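Local coordinates for protein 3,4-dihydroxy-2-butanone 4-phosphate synthase (Candida albicans, PDB 1TKS) that converts D-ribulose 5-phosphate into formate and 3,4-dihydroxy-2-butanone 4-phosphate, a step of riboflavin biosynthesis, at residues E32-M37 with I164-R169; G56-P61 with G127-L132; L62-A67 with R133-L138. All coordinates share one frame; numbering follows the deposited sequence.

Contact 1. Residues E32-M37 with I164-R169; sequences EGDLIM and ICELVR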
ATOM      1  N   GLU B  32     -17.610   5.140  -3.551  1.00 10.56           N
ATOM      2  CA  GLU B  32     -16.227   5.229  -4.005  1.00 11.62           C
ATOM      3  C   GLU B  32     -15.931   3.919  -4.740  1.00 11.04           C
ATOM      4  O   GLU B  32     -16.318   2.841  -4.280  1.00 11.47           O
ATOM      5  CB  GLU B  32     -15.282   5.402  -2.815  1.00 13.73           C
ATOM      6  CG  GLU B  32     -15.709   6.501  -1.848  1.00 16.98           C
ATOM      7  CD  GLU B  32     -14.639   6.820  -0.827  1.00 17.02           C
ATOM      8  OE1 GLU B  32     -13.979   5.876  -0.345  1.00 21.03           O
ATOM      9  OE2 GLU B  32     -14.467   8.015  -0.505  1.00 18.87           O
ATOM     10  N   GLY B  33     -15.247   4.015  -5.878  1.00  9.67           N
ATOM     11  CA  GLY B  33     -14.967   2.831  -6.674  1.00  9.07           C
ATOM     12  C   GLY B  33     -13.626   2.140  -6.500  1.00  8.67           C
ATOM     13  O   GLY B  33     -12.594   2.777  -6.281  1.00  9.32           O
ATOM     14  N   ASP B  34     -13.650   0.814  -6.604  1.00  9.37           N
ATOM     15  CA  ASP B  34     -12.442   0.007  -6.486  1.00  9.56           C
ATOM     16  C   ASP B  34     -12.214  -0.775  -7.767  1.00  9.79           C
ATOM     17  O   ASP B  34     -13.167  -1.192  -8.429  1.00 10.29           O
ATOM     18  CB  ASP B  34     -12.554  -1.000  -5.332  1.00 11.26           C
ATOM     19  CG  ASP B  34     -12.425  -0.358  -3.958  1.00 13.81           C
ATOM     20  OD1 ASP B  34     -12.032   0.820  -3.866  1.00 17.47           O
ATOM     21  OD2 ASP B  34     -12.713  -1.054  -2.962  1.00 19.81           O
ATOM     22  N   LEU B  35     -10.948  -0.963  -8.118  1.00  7.91           N
ATOM     23  CA  LEU B  35     -10.603  -1.755  -9.292  1.00  8.30           C
ATOM     24  C   LEU B  35     -10.434  -3.187  -8.795  1.00  8.40           C
ATOM     25  O   LEU B  35      -9.789  -3.418  -7.772  1.00  9.10           O
ATOM     26  CB  LEU B  35      -9.291  -1.268  -9.904  1.00  9.03           C
ATOM     27  CG  LEU B  35      -9.413  -0.033 -10.793  1.00 10.50           C
ATOM     28  CD1 LEU B  35      -8.029   0.452 -11.178  1.00 10.59           C
ATOM     29  CD2 LEU B  35     -10.233  -0.381 -12.031  1.00  9.09           C
ATOM     30  N   ILE B  36     -11.027  -4.141  -9.508  1.00  8.32           N
ATOM     31  CA  ILE B  36     -10.930  -5.554  -9.140  1.00  8.11           C
ATOM     32  C   ILE B  36     -10.723  -6.423 -10.378  1.00  8.02           C
ATOM     33  O   ILE B  36     -11.342  -6.189 -11.416  1.00  8.65           O
ATOM     34  CB  ILE B  36     -12.220  -6.084  -8.457  1.00  9.48           C
ATOM     35  CG1 ILE B  36     -12.629  -5.173  -7.296  1.00  9.56           C
ATOM     36  CG2 ILE B  36     -11.990  -7.513  -7.966  1.00  9.56           C
ATOM     37  CD1 ILE B  36     -13.859  -5.656  -6.538  1.00 12.12           C
ATOM     38  N   MET B  37      -9.848  -7.417 -10.269  1.00 10.04           N
ATOM     39  CA  MET B  37      -9.621  -8.353 -11.368  1.00  8.59           C
ATOM     40  C   MET B  37      -9.174  -9.693 -10.815  1.00  8.60           C
ATOM     41  O   MET B  37      -8.840  -9.804  -9.637  1.00  8.60           O
ATOM     42  CB  MET B  37      -8.590  -7.815 -12.379  1.00  9.08           C
ATOM     43  CG  MET B  37      -7.117  -7.822 -11.946  1.00  9.38           C
ATOM     44  SD  MET B  37      -6.006  -7.601 -13.354  1.00  8.47           S
ATOM     45  CE  MET B  37      -6.016  -9.220 -14.089  1.00 10.46           C
ATOM     46  N   ILE B 164      -7.631  -6.321  -5.442  1.00  7.57           N
ATOM     47  CA  ILE B 164      -8.367  -5.060  -5.433  1.00  8.98           C
ATOM     48  C   ILE B 164      -7.596  -3.881  -4.845  1.00  8.64           C
ATOM     49  O   ILE B 164      -6.608  -4.056  -4.131  1.00  7.18           O
ATOM     50  CB  ILE B 164      -9.691  -5.200  -4.614  1.00 10.63           C
ATOM     51  CG1 ILE B 164      -9.387  -5.324  -3.115  1.00 13.65           C
ATOM     52  CG2 ILE B 164     -10.460  -6.442  -5.058  1.00 14.02           C
ATOM     53  CD1 ILE B 164     -10.641  -5.318  -2.226  1.00 17.89           C
ATOM     54  N   CYS B 165      -8.061  -2.674  -5.157  1.00  8.56           N
ATOM     55  CA  CYS B 165      -7.468  -1.452  -4.619  1.00  8.35           C
ATOM     56  C   CYS B 165      -8.354  -0.270  -4.988  1.00  9.63           C
ATOM     57  O   CYS B 165      -8.990  -0.271  -6.040  1.00  8.19           O
ATOM     58  CB  CYS B 165      -6.045  -1.247  -5.141  1.00  8.74           C
ATOM     59  SG  CYS B 165      -5.035  -0.257  -3.976  1.00  9.77           S
ATOM     60  N   GLU B 166      -8.377   0.732  -4.113  1.00  8.62           N
ATOM     61  CA  GLU B 166      -9.207   1.928  -4.272  1.00  9.16           C
ATOM     62  C   GLU B 166      -8.730   2.941  -5.307  1.00  9.30           C
ATOM     63  O   GLU B 166      -7.578   3.368  -5.275  1.00  9.06           O
ATOM     64  CB  GLU B 166      -9.332   2.666  -2.933  1.00 10.35           C
ATOM     65  CG  GLU B 166      -9.769   1.827  -1.743  1.00 11.92           C
ATOM     66  CD  GLU B 166      -8.621   1.091  -1.071  1.00 13.27           C
ATOM     67  OE1 GLU B 166      -8.841   0.533   0.022  1.00 14.73           O
ATOM     68  OE2 GLU B 166      -7.505   1.066  -1.629  1.00  9.20           O
ATOM     69  N   LEU B 167      -9.622   3.342  -6.209  1.00  9.37           N
ATOM     70  CA  LEU B 167      -9.268   4.341  -7.214  1.00  9.53           C
ATOM     71  C   LEU B 167      -9.100   5.703  -6.545  1.00  9.82           C
ATOM     72  O   LEU B 167      -9.916   6.095  -5.711  1.00  8.47           O
ATOM     73  CB  LEU B 167     -10.360   4.431  -8.283  1.00  9.24           C
ATOM     74  CG  LEU B 167     -10.298   3.381  -9.393  1.00  9.92           C
ATOM     75  CD1 LEU B 167     -11.631   3.321 -10.109  1.00 11.53           C
ATOM     76  CD2 LEU B 167      -9.170   3.713 -10.362  1.00 10.05           C
ATOM     77  N   VAL B 168      -8.041   6.419  -6.908  1.00  9.08           N
ATOM     78  CA  VAL B 168      -7.790   7.741  -6.337  1.00 10.67           C
ATOM     79  C   VAL B 168      -7.520   8.767  -7.433  1.00 10.24           C
ATOM     80  O   VAL B 168      -6.887   8.466  -8.452  1.00 10.44           O
ATOM     81  CB  VAL B 168      -6.588   7.737  -5.350  1.00 10.82           C
ATOM     82  CG1 VAL B 168      -6.836   6.743  -4.223  1.00  9.89           C
ATOM     83  CG2 VAL B 168      -5.297   7.414  -6.081  1.00 12.68           C
ATOM     84  N   ARG B 169      -8.016   9.982  -7.214  1.00 10.86           N
ATOM     85  CA  ARG B 169      -7.851  11.082  -8.163  1.00 11.30           C
ATOM     86  C   ARG B 169      -6.417  11.590  -8.169  1.00 11.52           C
ATOM     87  O   ARG B 169      -5.800  11.743  -7.117  1.00 11.57           O
ATOM     88  CB  ARG B 169      -8.776  12.243  -7.793  1.00 12.06           C
ATOM     89  CG  ARG B 169     -10.260  11.972  -7.979  1.00 13.52           C
ATOM     90  CD  ARG B 169     -11.086  12.896  -7.093  1.00 14.57           C
ATOM     91  NE  ARG B 169     -10.717  14.302  -7.244  1.00 15.91           N
ATOM     92  CZ  ARG B 169     -10.994  15.043  -8.313  1.00 17.25           C
ATOM     93  NH1 ARG B 169     -10.611  16.312  -8.362  1.00 17.70           N
ATOM     94  NH2 ARG B 169     -11.656  14.517  -9.333  1.00 18.13           N
TER
HETATM   95  O   HOH W   1     -12.073   4.718  -4.390  1.00  9.77           O

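Contact 2. Residues G56-P61 with G127-L132; sequences GYVCVP and GHILPL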
ATOM      1  N   GLY B  56      -2.586   2.105  -3.716  1.00  7.75           N
ATOM      2  CA  GLY B  56      -1.379   1.304  -3.630  1.00  7.59           C
ATOM      3  C   GLY B  56      -1.403   0.249  -2.537  1.00  8.98           C
ATOM      4  O   GLY B  56      -0.520  -0.603  -2.483  1.00  9.38           O
ATOM      5  N   TYR B  57      -2.401   0.308  -1.659  1.00  8.74           N
ATOM      6  CA  TYR B  57      -2.549  -0.671  -0.579  1.00  7.98           C
ATOM      7  C   TYR B  57      -3.264  -1.844  -1.247  1.00  8.04           C
ATOM      8  O   TYR B  57      -4.446  -2.085  -1.011  1.00  8.24           O
ATOM      9  CB  TYR B  57      -3.415  -0.077   0.546  1.00  9.22           C
ATOM     10  CG  TYR B  57      -3.135  -0.629   1.928  1.00  9.12           C
ATOM     11  CD1 TYR B  57      -1.882  -0.474   2.515  1.00 11.29           C
ATOM     12  CD2 TYR B  57      -4.127  -1.284   2.659  1.00 10.33           C
ATOM     13  CE1 TYR B  57      -1.620  -0.953   3.796  1.00 10.10           C
ATOM     14  CE2 TYR B  57      -3.873  -1.769   3.946  1.00 10.71           C
ATOM     15  CZ  TYR B  57      -2.620  -1.598   4.505  1.00 12.04           C
ATOM     16  OH  TYR B  57      -2.350  -2.058   5.776  1.00 14.23           O
ATOM     17  N   VAL B  58      -2.530  -2.567  -2.088  1.00  7.08           N
ATOM     18  CA  VAL B  58      -3.091  -3.675  -2.857  1.00  8.41           C
ATOM     19  C   VAL B  58      -3.383  -4.932  -2.051  1.00  7.70           C
ATOM     20  O   VAL B  58      -2.495  -5.508  -1.417  1.00  8.27           O
ATOM     21  CB  VAL B  58      -2.169  -4.021  -4.053  1.00  8.03           C
ATOM     22  CG1 VAL B  58      -2.758  -5.163  -4.863  1.00  8.80           C
ATOM     23  CG2 VAL B  58      -2.004  -2.790  -4.946  1.00  9.15           C
ATOM     24  N   CYS B  59      -4.644  -5.354  -2.105  1.00  7.34           N
ATOM     25  CA  CYS B  59      -5.118  -6.523  -1.377  1.00  7.42           C
ATOM     26  C   CYS B  59      -5.522  -7.671  -2.290  1.00  7.94           C
ATOM     27  O   CYS B  59      -5.917  -7.464  -3.439  1.00  7.29           O
ATOM     28  CB  CYS B  59      -6.298  -6.123  -0.489  1.00  7.85           C
ATOM     29  SG  CYS B  59      -5.884  -4.877   0.765  1.00  9.65           S
ATOM     30  N   VAL B  60      -5.423  -8.887  -1.763  1.00  8.43           N
ATOM     31  CA  VAL B  60      -5.768 -10.069  -2.528  1.00  8.13           C
ATOM     32  C   VAL B  60      -6.817 -10.915  -1.814  1.00  8.14           C
ATOM     33  O   VAL B  60      -6.496 -11.732  -0.951  1.00  6.29           O
ATOM     34  CB  VAL B  60      -4.513 -10.927  -2.818  1.00  7.81           C
ATOM     35  CG1 VAL B  60      -4.908 -12.211  -3.533  1.00  7.58           C
ATOM     36  CG2 VAL B  60      -3.530 -10.132  -3.676  1.00  7.57           C
ATOM     37  N   PRO B  61      -8.099 -10.697  -2.147  1.00  8.40           N
ATOM     38  CA  PRO B  61      -9.187 -11.461  -1.531  1.00  8.83           C
ATOM     39  C   PRO B  61      -9.046 -12.945  -1.864  1.00  8.86           C
ATOM     40  O   PRO B  61      -8.825 -13.309  -3.020  1.00  9.95           O
ATOM     41  CB  PRO B  61     -10.429 -10.851  -2.166  1.00  9.03           C
ATOM     42  CG  PRO B  61     -10.045  -9.425  -2.313  1.00  9.61           C
ATOM     43  CD  PRO B  61      -8.631  -9.521  -2.862  1.00  9.13           C
ATOM     44  N   GLY B 127       5.159  -9.806   4.189  1.00 11.12           N
ATOM     45  CA  GLY B 127       5.479  -9.481   2.812  1.00 10.58           C
ATOM     46  C   GLY B 127       4.936  -8.138   2.369  1.00 10.27           C
ATOM     47  O   GLY B 127       4.712  -7.252   3.188  1.00 11.16           O
ATOM     48  N   HIS B 128       4.701  -8.004   1.065  1.00 10.03           N
ATOM     49  CA  HIS B 128       4.213  -6.755   0.496  1.00  9.58           C
ATOM     50  C   HIS B 128       2.808  -6.831  -0.098  1.00  9.96           C
ATOM     51  O   HIS B 128       2.314  -5.855  -0.663  1.00  8.62           O
ATOM     52  CB  HIS B 128       5.212  -6.265  -0.547  1.00 10.25           C
ATOM     53  CG  HIS B 128       6.555  -5.927   0.026  1.00 11.92           C
ATOM     54  ND1 HIS B 128       6.893  -4.653   0.428  1.00 13.29           N
ATOM     55  CD2 HIS B 128       7.635  -6.703   0.284  1.00 12.64           C
ATOM     56  CE1 HIS B 128       8.124  -4.657   0.907  1.00 13.52           C
ATOM     57  NE2 HIS B 128       8.597  -5.888   0.831  1.00 14.96           N
ATOM     58  N   ILE B 129       2.183  -8.002   0.010  1.00  8.22           N
ATOM     59  CA  ILE B 129       0.817  -8.199  -0.465  1.00  8.62           C
ATOM     60  C   ILE B 129      -0.061  -8.444   0.758  1.00  8.38           C
ATOM     61  O   ILE B 129       0.347  -9.124   1.704  1.00  8.76           O
ATOM     62  CB  ILE B 129       0.703  -9.405  -1.437  1.00  8.99           C
ATOM     63  CG1 ILE B 129       1.178  -8.991  -2.829  1.00  9.32           C
ATOM     64  CG2 ILE B 129      -0.738  -9.910  -1.499  1.00 10.33           C
ATOM     65  CD1 ILE B 129       0.309  -7.954  -3.514  1.00 11.45           C
ATOM     66  N   LEU B 130      -1.262  -7.875   0.728  1.00  7.84           N
ATOM     67  CA  LEU B 130      -2.220  -7.999   1.817  1.00  7.73           C
ATOM     68  C   LEU B 130      -3.385  -8.942   1.475  1.00  7.97           C
ATOM     69  O   LEU B 130      -4.394  -8.510   0.913  1.00  8.27           O
ATOM     70  CB  LEU B 130      -2.778  -6.609   2.169  1.00  8.61           C
ATOM     71  CG  LEU B 130      -1.793  -5.558   2.709  1.00  6.73           C
ATOM     72  CD1 LEU B 130      -1.953  -4.248   1.935  1.00  6.10           C
ATOM     73  CD2 LEU B 130      -2.039  -5.327   4.200  1.00  6.67           C
ATOM     74  N   PRO B 131      -3.260 -10.241   1.800  1.00  8.77           N
ATOM     75  CA  PRO B 131      -4.352 -11.173   1.500  1.00  8.79           C
ATOM     76  C   PRO B 131      -5.547 -10.842   2.393  1.00  8.93           C
ATOM     77  O   PRO B 131      -5.373 -10.396   3.528  1.00  9.93           O
ATOM     78  CB  PRO B 131      -3.758 -12.545   1.846  1.00  9.02           C
ATOM     79  CG  PRO B 131      -2.272 -12.338   1.699  1.00 10.01           C
ATOM     80  CD  PRO B 131      -2.077 -10.961   2.298  1.00  8.29           C
ATOM     81  N   LEU B 132      -6.754 -11.056   1.876  1.00  9.95           N
ATOM     82  CA  LEU B 132      -7.978 -10.794   2.633  1.00 10.27           C
ATOM     83  C   LEU B 132      -8.817 -12.063   2.652  1.00 10.09           C
ATOM     84  O   LEU B 132      -8.898 -12.764   1.648  1.00 12.33           O
ATOM     85  CB  LEU B 132      -8.786  -9.670   1.987  1.00 10.81           C
ATOM     86  CG  LEU B 132      -8.072  -8.336   1.789  1.00 11.63           C
ATOM     87  CD1 LEU B 132      -9.077  -7.290   1.329  1.00  8.10           C
ATOM     88  CD2 LEU B 132      -7.413  -7.904   3.085  1.00 11.52           C
TER
HETATM   89  O   HOH W   2       0.161  -4.330  -1.583  1.00  8.75           O

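Contact 3. Residues L62-A67 with R133-L138; sequences LSEERA and RAVPGL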
ATOM      1  N   LEU B  62      -9.164 -13.786  -0.840  1.00  9.06           N
ATOM      2  CA  LEU B  62      -9.079 -15.235  -0.983  1.00 10.99           C
ATOM      3  C   LEU B  62     -10.173 -15.817  -0.105  1.00 10.69           C
ATOM      4  O   LEU B  62     -10.634 -15.161   0.827  1.00 10.68           O
ATOM      5  CB  LEU B  62      -7.730 -15.753  -0.476  1.00 11.59           C
ATOM      6  CG  LEU B  62      -6.463 -15.219  -1.139  1.00 14.81           C
ATOM      7  CD1 LEU B  62      -5.249 -15.648  -0.329  1.00 15.35           C
ATOM      8  CD2 LEU B  62      -6.380 -15.734  -2.565  1.00 14.83           C
ATOM      9  N   SER B  63     -10.609 -17.038  -0.389  1.00 10.88           N
ATOM     10  CA  SER B  63     -11.626 -17.633   0.459  1.00 10.40           C
ATOM     11  C   SER B  63     -10.933 -18.037   1.756  1.00 11.10           C
ATOM     12  O   SER B  63      -9.719 -18.251   1.779  1.00 11.04           O
ATOM     13  CB  SER B  63     -12.235 -18.868  -0.208  1.00 10.36           C
ATOM     14  OG  SER B  63     -11.245 -19.868  -0.399  1.00 11.94           O
ATOM     15  N   GLU B  64     -11.695 -18.125   2.842  1.00 10.95           N
ATOM     16  CA  GLU B  64     -11.121 -18.535   4.120  1.00 11.46           C
ATOM     17  C   GLU B  64     -10.472 -19.909   3.972  1.00 12.49           C
ATOM     18  O   GLU B  64      -9.406 -20.165   4.535  1.00 12.30           O
ATOM     19  CB  GLU B  64     -12.208 -18.583   5.201  1.00 11.89           C
ATOM     20  CG  GLU B  64     -12.491 -17.226   5.839  1.00 13.39           C
ATOM     21  CD  GLU B  64     -13.657 -17.251   6.817  1.00 15.06           C
ATOM     22  OE1 GLU B  64     -13.929 -18.318   7.404  1.00 15.03           O
ATOM     23  OE2 GLU B  64     -14.291 -16.194   7.014  1.00 15.97           O
ATOM     24  N   GLU B  65     -11.112 -20.786   3.204  1.00 12.96           N
ATOM     25  CA  GLU B  65     -10.588 -22.128   3.009  1.00 12.95           C
ATOM     26  C   GLU B  65      -9.217 -22.095   2.339  1.00 13.40           C
ATOM     27  O   GLU B  65      -8.317 -22.844   2.723  1.00 13.39           O
ATOM     28  CB  GLU B  65     -11.564 -22.977   2.186  1.00 14.38           C
ATOM     29  CG  GLU B  65     -11.580 -24.435   2.626  1.00 15.04           C
ATOM     30  CD  GLU B  65     -12.530 -25.306   1.828  1.00 14.82           C
ATOM     31  OE1 GLU B  65     -13.647 -24.850   1.500  1.00 14.04           O
ATOM     32  OE2 GLU B  65     -12.159 -26.466   1.547  1.00 16.94           O
ATOM     33  N   ARG B  66      -9.056 -21.223   1.346  1.00 12.09           N
ATOM     34  CA  ARG B  66      -7.785 -21.102   0.643  1.00 13.16           C
ATOM     35  C   ARG B  66      -6.716 -20.491   1.544  1.00 13.17           C
ATOM     36  O   ARG B  66      -5.588 -20.974   1.586  1.00 13.36           O
ATOM     37  CB  ARG B  66      -7.947 -20.250  -0.620  1.00 16.77           C
ATOM     38  CG  ARG B  66      -6.639 -20.005  -1.367  1.00 18.88           C
ATOM     39  CD  ARG B  66      -5.983 -21.315  -1.788  1.00 20.27           C
ATOM     40  NE  ARG B  66      -6.648 -21.937  -2.931  1.00 23.25           N
ATOM     41  CZ  ARG B  66      -6.529 -21.516  -4.187  1.00 24.13           C
ATOM     42  NH1 ARG B  66      -7.170 -22.142  -5.165  1.00 24.99           N
ATOM     43  NH2 ARG B  66      -5.762 -20.471  -4.470  1.00 26.24           N
ATOM     44  N   ALA B  67      -7.069 -19.427   2.259  1.00 11.67           N
ATOM     45  CA  ALA B  67      -6.119 -18.781   3.157  1.00 12.52           C
ATOM     46  C   ALA B  67      -5.623 -19.799   4.186  1.00 12.76           C
ATOM     47  O   ALA B  67      -4.447 -19.804   4.543  1.00 13.21           O
ATOM     48  CB  ALA B  67      -6.774 -17.590   3.858  1.00 11.99           C
ATOM     49  N   ARG B 133      -9.440 -12.354   3.791  1.00  8.73           N
ATOM     50  CA  ARG B 133     -10.259 -13.556   3.920  1.00  9.64           C
ATOM     51  C   ARG B 133     -11.745 -13.317   3.673  1.00  9.27           C
ATOM     52  O   ARG B 133     -12.418 -12.663   4.471  1.00 10.15           O
ATOM     53  CB  ARG B 133     -10.070 -14.170   5.309  1.00 10.10           C
ATOM     54  CG  ARG B 133      -8.658 -14.665   5.576  1.00 12.57           C
ATOM     55  CD  ARG B 133      -8.554 -15.340   6.935  1.00 17.43           C
ATOM     56  NE  ARG B 133      -9.328 -16.578   6.951  1.00 25.84           N
ATOM     57  CZ  ARG B 133      -9.330 -17.456   7.949  1.00 26.84           C
ATOM     58  NH1 ARG B 133      -8.596 -17.240   9.032  1.00 29.79           N
ATOM     59  NH2 ARG B 133     -10.065 -18.555   7.859  1.00 30.02           N
ATOM     60  N   ALA B 134     -12.255 -13.856   2.571  1.00  8.80           N
ATOM     61  CA  ALA B 134     -13.669 -13.709   2.236  1.00  9.20           C
ATOM     62  C   ALA B 134     -14.473 -14.754   3.009  1.00 10.57           C
ATOM     63  O   ALA B 134     -14.112 -15.931   3.032  1.00 12.19           O
ATOM     64  CB  ALA B 134     -13.871 -13.894   0.737  1.00 10.32           C
ATOM     65  N   VAL B 135     -15.566 -14.329   3.637  1.00  9.86           N
ATOM     66  CA  VAL B 135     -16.387 -15.249   4.417  1.00  9.57           C
ATOM     67  C   VAL B 135     -17.148 -16.251   3.553  1.00  9.99           C
ATOM     68  O   VAL B 135     -17.482 -15.969   2.399  1.00  9.95           O
ATOM     69  CB  VAL B 135     -17.413 -14.489   5.305  1.00  8.79           C
ATOM     70  CG1 VAL B 135     -16.689 -13.523   6.221  1.00  9.86           C
ATOM     71  CG2 VAL B 135     -18.431 -13.742   4.439  1.00  8.62           C
ATOM     72  N   PRO B 136     -17.408 -17.451   4.098  1.00 11.27           N
ATOM     73  CA  PRO B 136     -18.142 -18.482   3.362  1.00 11.27           C
ATOM     74  C   PRO B 136     -19.514 -17.929   2.993  1.00 10.57           C
ATOM     75  O   PRO B 136     -20.172 -17.290   3.816  1.00 12.25           O
ATOM     76  CB  PRO B 136     -18.243 -19.619   4.373  1.00 12.22           C
ATOM     77  CG  PRO B 136     -16.987 -19.480   5.156  1.00 11.64           C
ATOM     78  CD  PRO B 136     -16.900 -17.983   5.375  1.00 12.73           C
ATOM     79  N   GLY B 137     -19.952 -18.181   1.765  1.00 10.06           N
ATOM     80  CA  GLY B 137     -21.239 -17.672   1.333  1.00  8.84           C
ATOM     81  C   GLY B 137     -21.043 -16.406   0.524  1.00  9.31           C
ATOM     82  O   GLY B 137     -21.957 -15.940  -0.152  1.00 10.16           O
ATOM     83  N   LEU B 138     -19.839 -15.847   0.610  1.00  8.70           N
ATOM     84  CA  LEU B 138     -19.475 -14.639  -0.121  1.00 10.20           C
ATOM     85  C   LEU B 138     -20.513 -13.518  -0.009  1.00  9.55           C
ATOM     86  O   LEU B 138     -20.929 -13.180   1.098  1.00 10.58           O
ATOM     87  CB  LEU B 138     -19.201 -15.001  -1.586  1.00  9.53           C
ATOM     88  CG  LEU B 138     -18.127 -16.091  -1.763  1.00 10.24           C
ATOM     89  CD1 LEU B 138     -17.983 -16.428  -3.238  1.00 10.35           C
ATOM     90  CD2 LEU B 138     -16.795 -15.619  -1.180  1.00 10.63           C
TER
HETATM   91  O   HOH W   3     -12.986 -13.637   7.168  1.00 14.91           O

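Contact 1. Residues E32-M37 with I164-R169
Ile36 and Ile164 meet where strands 34-37 and 164-166 run antiparallel, and here the packing is tight. Their side chains lie alongside each other, pointing the same way, with the Ile164 CG2 methyl against both branches of Ile36, 3.4 Å from Ile36 CG1, tighter than usual. With Ile164 CG1 in the crowded position between N and C (chi1 71°), CG2 faces the neighbour. On the face of Leu35, that leucine meets Leu167, just past the end of strand 162-166, at about a right angle, Leu35 CD1 lying 3.5 Å from Leu167 CD2. Leu35 and Cys165 form the hydrogen-bonded pair, Leu35 N donating to Cys165 O at 2.9 Å and Cys165 N returning a longer bond to Leu35 O (3.2 Å).

Toward Gly33 a water enters the pairing: Gly33 O accepts from Leu167 N at 3.0 Å and from a water that bridges to Leu167 O. Asp34 and Glu166 stand side by side, carboxylate planes 90° apart, with Asp34 OD1 3.1 Å from Glu166 CA. Glu166 is partly exposed, Ile101 of the second subunit beside it. Asp34 OD2 bonds to His145 ND1 and Glu166 OE2 to Ser55 OG. Asp34 probably binds D-ribulose 5-phosphate and His145 a magnesium ion, so the Asp34 face probably borders the active site.

Helix 145-155 packs through Ala149 on both isoleucines, helix 44-52 through Leu50 on Leu35 and Cys165, and strand 21-24 flanks strand 34-38.

Contact 2. Residues G56-P61 with G127-L132
Cys59, Val60 and Pro61 pair in parallel with Leu130, Pro131 and Leu132, the axes of segments 59-61 and 129-132 approaching to 4.2 Å at an angle of 27°. Val60 is held by both its N and its O to the one partner strand: N donates to Leu130 O at 2.9 Å, and O accepts from Leu132 N at 2.9 Å. Both donors stand above the carbonyl planes. Further back, Leu130 N makes a weak hydrogen bond to Val58 O, 3.4 Å, while a water donates to both Val58 O and His128 O. His128 and Ile129 together face Cys91, a classic beta bulge.

Leu130 carries much of the side-chain contact. Its CD1 methyl sits 3.5 Å from the centroid of the Tyr57 ring, a CH-pi contact. It is almost exactly over the centre, 2° off the normal. Leu130 CD2 reaches the phenolic end, 3.6 Å from Tyr57 OH. Tyr57 is the centre of an inverse gamma turn, and its CG, anti to the backbone N (chi1 -152°), carries the ring across to the leucine. Beyond it, Leu132 CD1 packs 3.5 Å from Cys59 CB, on the face that Leu130 and Pro61 share. Val60 and Ile129 meet by their CG2 methyls.

The second subunit closes on the Tyr57 end, where its own Tyr57 packs on Leu130 and meets the His128 ring. Helix 103-114 covers Val60 and Ile129, helix 145-155 lies against Pro61 and Leu132, and strand 162-166 lies alongside, joined by backbone bonds of Cys59 and Pro61, with Val58 packing on it just before strand 59-63.

Contact 3. Residues L62-A67 with R133-L138
Glu64 and Arg133 cross at about a right angle, carboxylate and guanidinium planes 87° apart, and meet through the aliphatic part of Glu64, laid against the guanidinium, rather than through a direct ion pair. CB of Glu64 lies at the guanidinium edge, in its plane, 3.4 Å from Arg133 NH2, and Glu64 CG is 3.4 Å from Arg133 NE. The ion pair is long, Glu64 OE1 to Arg133 NH2 being 3.9 Å; the oxygen stands well out of the guanidinium plane and no N-H points at it. A bend at chi3 (67°) turns the arginine tip towards the glutamate, while Ala67 CB touches Arg133 CG.

Here the parallel strands 59-63 and 129-134 end and helix 64-69 begins. Ser63 is the N-cap: its OG accepts from Arg66 N. Ala134 N makes a nearly straight bond of 2.7 Å to Leu62 O, and Glu64 N donates a longer, more bent hydrogen bond to Ala134 O (3.3 Å).

Extended beyond CG, Glu64 brings its carboxylate up to Pro136 CD, both oxygens about equally near, the side chains crossing at about a right angle. Water bridges Glu64 OE2 to Arg133 O. Val135 opens a type II beta turn; its side chain lies beside Arg142, which probably binds D-ribulose 5-phosphate.

Overall arrangement
From the N terminus the chain first passes through strand 34-38, which pairs with strand 162-166 much later in sequence; contact 1 thus closes the longest loop, and both other contacts fall within it. Residues 56-61 and 62-67 run through strand 59-63 into helix 64-69, and after helix 103-114 residues 127-132 and 133-138 return on strand 129-134. Contacts 2 and 3 each close a loop of about 65 residues; the loops overlap and cross, and a probable hydrogen bond between Leu132 O and Leu62 N joins them. Another, from Ile164 N to Cys59 O, joins contact 1 to contact 2, whereas contacts 1 and 3 lie on opposite sides of the chain's centre.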